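Local coordinates for protein putative phosphosugar isomerase (Silicibacter pomeroyi DSS-3, PDB 3FJ1) that is of unproven function but probably binds phosphosugars or related carbohydrate derivatives through its two SIS domains, at residues Ala261-Asp275 with Thr287-Arg301. Numbering follows the deposited sequence.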
loop_
_atom_site.group_PDB
_atom_site.type_symbol
_atom_site.label_atom_id
_atom_site.label_comp_id
_atom_site.label_asym_id
_atom_site.label_seq_id
_atom_site.Cartn_x
_atom_site.Cartn_y
_atom_site.Cartn_z
ATOM N N ALA A 261 16.858 -9.428 0.873
ATOM C CA ALA A 261 16.620 -10.886 0.864
ATOM C C ALA A 261 16.770 -11.502 2.262
ATOM O O ALA A 261 17.830 -11.396 2.878
ATOM C CB ALA A 261 17.590 -11.580 -0.115
ATOM N N ALA A 262 15.694 -12.105 2.771
ATOM C CA ALA A 262 15.715 -12.858 4.003
ATOM C C ALA A 262 16.019 -14.309 3.638
ATOM O O ALA A 262 15.887 -14.699 2.475
ATOM C CB ALA A 262 14.332 -12.766 4.715
ATOM N N GLY A 263 16.436 -15.102 4.624
ATOM C CA GLY A 263 16.670 -16.544 4.432
ATOM C C GLY A 263 15.351 -17.290 4.512
ATOM O O GLY A 263 15.093 -18.041 5.462
ATOM N N ASP A 264 14.528 -17.099 3.490
ATOM C CA ASP A 264 13.215 -17.695 3.403
ATOM C C ASP A 264 12.980 -18.141 1.962
ATOM O O ASP A 264 13.912 -18.153 1.153
ATOM C CB ASP A 264 12.154 -16.703 3.936
ATOM C CG ASP A 264 11.923 -15.497 3.014
ATOM O OD1 ASP A 264 12.627 -15.401 1.992
ATOM O OD2 ASP A 264 10.999 -14.673 3.346
ATOM N N ALA A 265 11.748 -18.531 1.650
ATOM C CA ALA A 265 11.396 -19.018 0.303
ATOM C C ALA A 265 11.546 -17.972 -0.805
ATOM O O ALA A 265 11.635 -18.321 -1.981
ATOM C CB ALA A 265 9.959 -19.581 0.302
ATOM N N ALA A 266 11.590 -16.693 -0.420
ATOM C CA ALA A 266 11.742 -15.593 -1.370
ATOM C C ALA A 266 13.201 -15.240 -1.655
ATOM O O ALA A 266 13.479 -14.423 -2.544
ATOM C CB ALA A 266 11.014 -14.366 -0.853
ATOM N N GLU A 267 14.134 -15.870 -0.952
ATOM C CA GLU A 267 15.538 -15.551 -1.154
ATOM C C GLU A 267 15.947 -15.834 -2.592
ATOM O O GLU A 267 16.521 -14.981 -3.248
ATOM C CB GLU A 267 16.445 -16.353 -0.195
ATOM C CG GLU A 267 17.841 -15.757 -0.081
ATOM C CD GLU A 267 18.781 -16.536 0.807
ATOM O OE1 GLU A 267 18.438 -17.643 1.258
ATOM O OE2 GLU A 267 19.886 -16.029 1.065
ATOM N N ALA A 268 15.631 -17.025 -3.113
ATOM C CA ALA A 268 16.023 -17.343 -4.493
ATOM C C ALA A 268 15.383 -16.427 -5.562
ATOM O O ALA A 268 16.099 -15.901 -6.416
ATOM C CB ALA A 268 15.782 -18.849 -4.809
ATOM N N PRO A 269 14.054 -16.275 -5.565
ATOM C CA PRO A 269 13.496 -15.340 -6.556
ATOM C C PRO A 269 14.002 -13.888 -6.462
ATOM O O PRO A 269 14.079 -13.220 -7.490
ATOM C CB PRO A 269 11.979 -15.407 -6.313
ATOM C CG PRO A 269 11.803 -16.052 -5.019
ATOM C CD PRO A 269 12.986 -16.960 -4.815
ATOM N N LEU A 270 14.276 -13.390 -5.257
ATOM C CA LEU A 270 14.815 -12.051 -5.089
ATOM C C LEU A 270 16.193 -11.980 -5.752
ATOM O O LEU A 270 16.476 -11.095 -6.549
ATOM C CB LEU A 270 14.892 -11.715 -3.602
ATOM C CG LEU A 270 15.367 -10.323 -3.109
ATOM C CD1 LEU A 270 16.837 -9.974 -3.474
ATOM C CD2 LEU A 270 14.395 -9.266 -3.595
ATOM N N ALA A 271 17.038 -12.941 -5.413
ATOM C CA ALA A 271 18.378 -13.054 -5.990
ATOM C C ALA A 271 18.328 -13.127 -7.533
ATOM O O ALA A 271 19.135 -12.498 -8.202
ATOM C CB ALA A 271 19.070 -14.264 -5.422
ATOM N N GLU A 272 17.398 -13.918 -8.076
ATOM C CA GLU A 272 17.215 -14.064 -9.506
ATOM C C GLU A 272 16.952 -12.721 -10.225
ATOM O O GLU A 272 17.576 -12.400 -11.250
ATOM C CB GLU A 272 16.077 -15.064 -9.771
ATOM N N ILE A 273 16.022 -11.951 -9.696
ATOM C CA ILE A 273 15.708 -10.629 -10.269
ATOM C C ILE A 273 16.880 -9.662 -10.065
ATOM O O ILE A 273 17.177 -8.876 -10.953
ATOM C CB ILE A 273 14.416 -10.044 -9.677
ATOM C CG1 ILE A 273 13.223 -10.890 -10.120
ATOM C CG2 ILE A 273 14.261 -8.541 -10.074
ATOM C CD1 ILE A 273 12.870 -10.770 -11.591
ATOM N N ALA A 274 17.547 -9.736 -8.912
ATOM C CA ALA A 274 18.677 -8.860 -8.624
ATOM C C ALA A 274 19.735 -9.091 -9.704
ATOM O O ALA A 274 20.287 -8.149 -10.285
ATOM C CB ALA A 274 19.224 -9.135 -7.214
ATOM N N ASP A 275 20.001 -10.358 -9.993
ATOM C CA ASP A 275 20.965 -10.695 -11.028
ATOM C C ASP A 275 20.539 -10.235 -12.435
ATOM O O ASP A 275 21.388 -9.759 -13.179
ATOM C CB ASP A 275 21.280 -12.201 -11.012
ATOM C CG ASP A 275 22.242 -12.585 -9.888
ATOM O OD1 ASP A 275 22.919 -11.708 -9.322
ATOM O OD2 ASP A 275 22.366 -13.784 -9.586
ATOM N N THR A 287 21.185 -8.675 -0.156
ATOM C CA THR A 287 21.564 -9.257 1.157
ATOM C C THR A 287 21.459 -10.787 1.132
ATOM O O THR A 287 20.752 -11.377 1.932
ATOM C CB THR A 287 20.687 -8.711 2.316
ATOM O OG1 THR A 287 19.325 -9.120 2.114
ATOM C CG2 THR A 287 20.704 -7.133 2.399
ATOM N N THR A 288 22.182 -11.405 0.217
ATOM C CA THR A 288 22.161 -12.843 0.052
ATOM C C THR A 288 23.382 -13.291 -0.740
ATOM O O THR A 288 23.830 -12.614 -1.671
ATOM C CB THR A 288 20.884 -13.325 -0.662
ATOM O OG1 THR A 288 21.045 -14.693 -1.054
ATOM C CG2 THR A 288 20.568 -12.475 -1.891
ATOM N N GLY A 289 23.857 -14.474 -0.369
ATOM C CA GLY A 289 24.962 -15.134 -1.029
ATOM C C GLY A 289 24.553 -15.764 -2.335
ATOM O O GLY A 289 25.414 -16.177 -3.105
ATOM N N ARG A 290 23.251 -15.811 -2.600
ATOM C CA ARG A 290 22.725 -16.461 -3.804
ATOM C C ARG A 290 22.902 -15.691 -5.108
ATOM O O ARG A 290 22.765 -16.278 -6.169
ATOM C CB ARG A 290 21.244 -16.770 -3.648
ATOM C CG ARG A 290 20.927 -17.697 -2.525
ATOM C CD ARG A 290 19.501 -18.105 -2.626
ATOM N NE ARG A 290 19.380 -19.131 -3.652
ATOM C CZ ARG A 290 19.015 -20.394 -3.438
ATOM N NH1 ARG A 290 18.609 -20.808 -2.239
ATOM N NH2 ARG A 290 18.986 -21.228 -4.460
ATOM N N VAL A 291 23.171 -14.392 -5.041
ATOM C CA VAL A 291 23.400 -13.612 -6.255
ATOM C C VAL A 291 24.795 -13.926 -6.805
ATOM O O VAL A 291 25.761 -14.057 -6.040
ATOM C CB VAL A 291 23.278 -12.090 -6.041
ATOM C CG1 VAL A 291 21.797 -11.717 -5.795
ATOM C CG2 VAL A 291 24.177 -11.623 -4.926
ATOM N N THR A 292 24.872 -14.018 -8.129
ATOM C CA THR A 292 26.098 -14.354 -8.832
ATOM C C THR A 292 26.604 -13.192 -9.695
ATOM O O THR A 292 27.767 -13.204 -10.111
ATOM C CB THR A 292 25.860 -15.610 -9.681
ATOM O OG1 THR A 292 25.047 -15.298 -10.809
ATOM C CG2 THR A 292 25.120 -16.660 -8.848
ATOM N N ARG A 293 25.744 -12.196 -9.943
ATOM C CA ARG A 293 26.054 -11.010 -10.743
ATOM C C ARG A 293 25.948 -9.763 -9.838
ATOM O O ARG A 293 26.863 -8.965 -9.722
ATOM C CB ARG A 293 25.038 -10.932 -11.891
ATOM C CG ARG A 293 25.319 -9.904 -12.977
ATOM C CD ARG A 293 26.079 -10.509 -14.146
ATOM N NE ARG A 293 25.212 -11.344 -14.989
ATOM C CZ ARG A 293 25.619 -11.996 -16.074
ATOM N NH1 ARG A 293 26.884 -11.924 -16.458
ATOM N NH2 ARG A 293 24.758 -12.725 -16.781
ATOM N N ALA A 294 24.789 -9.591 -9.200
ATOM C CA ALA A 294 24.598 -8.494 -8.255
ATOM C C ALA A 294 25.630 -8.670 -7.124
ATOM O O ALA A 294 26.082 -9.801 -6.860
ATOM C CB ALA A 294 23.145 -8.501 -7.678
ATOM N N ARG A 295 26.032 -7.572 -6.491
ATOM C CA ARG A 295 27.028 -7.624 -5.432
ATOM C C ARG A 295 26.405 -8.145 -4.146
ATOM O O ARG A 295 25.261 -7.782 -3.847
ATOM C CB ARG A 295 27.645 -6.230 -5.218
ATOM C CG ARG A 295 28.369 -5.714 -6.462
ATOM C CD ARG A 295 29.096 -4.392 -6.229
ATOM N NE ARG A 295 30.207 -4.478 -5.269
ATOM C CZ ARG A 295 30.973 -3.440 -4.911
ATOM N NH1 ARG A 295 30.746 -2.228 -5.430
ATOM N NH2 ARG A 295 31.966 -3.607 -4.031
ATOM N N VAL A 296 27.128 -9.003 -3.409
ATOM C CA VAL A 296 26.628 -9.521 -2.124
ATOM C C VAL A 296 26.856 -8.494 -1.035
ATOM O O VAL A 296 27.975 -7.988 -0.873
ATOM C CB VAL A 296 27.309 -10.847 -1.707
ATOM C CG1 VAL A 296 26.848 -11.265 -0.326
ATOM C CG2 VAL A 296 27.050 -11.924 -2.778
ATOM N N LEU A 297 25.790 -8.146 -0.308
ATOM C CA LEU A 297 25.921 -7.248 0.824
ATOM C C LEU A 297 26.096 -8.059 2.088
ATOM O O LEU A 297 25.383 -9.052 2.314
ATOM C CB LEU A 297 24.692 -6.364 1.017
ATOM C CG LEU A 297 24.440 -5.247 0.018
ATOM C CD1 LEU A 297 22.975 -4.760 0.165
ATOM C CD2 LEU A 297 25.444 -4.117 0.176
ATOM N N GLU A 298 27.009 -7.599 2.922
ATOM C CA GLU A 298 27.258 -8.204 4.222
ATOM C C GLU A 298 25.960 -8.233 5.023
ATOM O O GLU A 298 25.272 -7.227 5.076
ATOM C CB GLU A 298 28.272 -7.356 4.957
ATOM C CG GLU A 298 28.954 -8.098 6.025
ATOM C CD GLU A 298 30.102 -7.331 6.643
ATOM O OE1 GLU A 298 30.633 -6.368 6.047
ATOM O OE2 GLU A 298 30.459 -7.730 7.758
ATOM N N HIS A 299 25.613 -9.386 5.604
ATOM C CA HIS A 299 24.396 -9.502 6.410
ATOM C C HIS A 299 24.445 -10.596 7.474
ATOM O O HIS A 299 25.248 -11.542 7.401
ATOM C CB HIS A 299 23.169 -9.749 5.504
ATOM C CG HIS A 299 23.269 -11.011 4.710
ATOM N ND1 HIS A 299 24.064 -11.123 3.585
ATOM C CD2 HIS A 299 22.743 -12.234 4.925
ATOM C CE1 HIS A 299 23.994 -12.359 3.129
ATOM N NE2 HIS A 299 23.189 -13.055 3.916
ATOM N N VAL A 300 23.535 -10.479 8.440
ATOM C CA VAL A 300 23.464 -11.432 9.532
ATOM C C VAL A 300 22.110 -12.148 9.562
ATOM O O VAL A 300 21.061 -11.505 9.678
ATOM C CB VAL A 300 23.719 -10.741 10.890
ATOM C CG1 VAL A 300 23.822 -11.797 11.985
ATOM C CG2 VAL A 300 24.981 -9.832 10.848
ATOM N N ARG A 301 22.133 -13.473 9.415
ATOM C CA ARG A 301 20.936 -14.256 9.494
ATOM C C ARG A 301 20.556 -14.456 10.976
ATOM O O ARG A 301 21.425 -14.436 11.859
ATOM C CB ARG A 301 21.116 -15.582 8.757
ATOM C CG ARG A 301 21.269 -15.446 7.257
ATOM C CD ARG A 301 19.947 -15.098 6.599
ATOM N NE ARG A 301 19.992 -14.968 5.147
ATOM C CZ ARG A 301 19.669 -13.872 4.456
ATOM N NH1 ARG A 301 19.300 -12.736 5.050
ATOM N NH2 ARG A 301 19.703 -13.921 3.132
HETATM O O HOH W 1 20.444 -17.174 3.586
HETATM O O HOH W 2 20.529 -16.092 -8.155
#
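Glu267, near the start of the helix that runs on to 279, reaches across to Thr288, Arg290 and Arg301. From CB the chain runs out extended, with CG anti to the backbone N (chi1 -163°). CG lies against Arg290 CD at 3.8 Å and by Thr288 OG1 at 3.5 Å. The carboxylate carbon CD has Thr288 OG1 and Arg301 NH2 as its nearest neighbours, and OE1 comes closest to Arg290 CD. At the tip, OE2 accepts from Thr288 OG1 at 2.8 Å on its anti side and, from the opposite face of the carboxylate, from Arg301 NH2 at 3.0 Å, a salt bridge in which the two flat groups stand 77° apart; a water joins OE2 to Arg301 NE. The Arg301 guanidinium also donates through NH1 to an in-plane lone pair of Ala261 O (2.9 Å), while Gly263 N covers one face and His299 CD2 the other. Thr287 OG1 takes the N-H of Ala261, and Thr288 OG1 accepts from Arg290 N in an ST turn. Ala268 CB sits over the Arg290 guanidinium, and Ala271 and Ala274 pack on Val291 CG1. Asp275 grips three backbone N-H groups: OD2 takes Thr292 N on its syn side (2.9 Å, 171°), and OD1 takes Arg293 N from above the plane and Ala294 N nearly along the C-O bond (2.8 Å). In this SIS domain the loop after strand 257-259 and its helix are thus tied to the segment following strand 284-286, with Arg301, beyond strand 295-296, closing one end. The clustered donors would be expected to favour ionisation of both carboxylates.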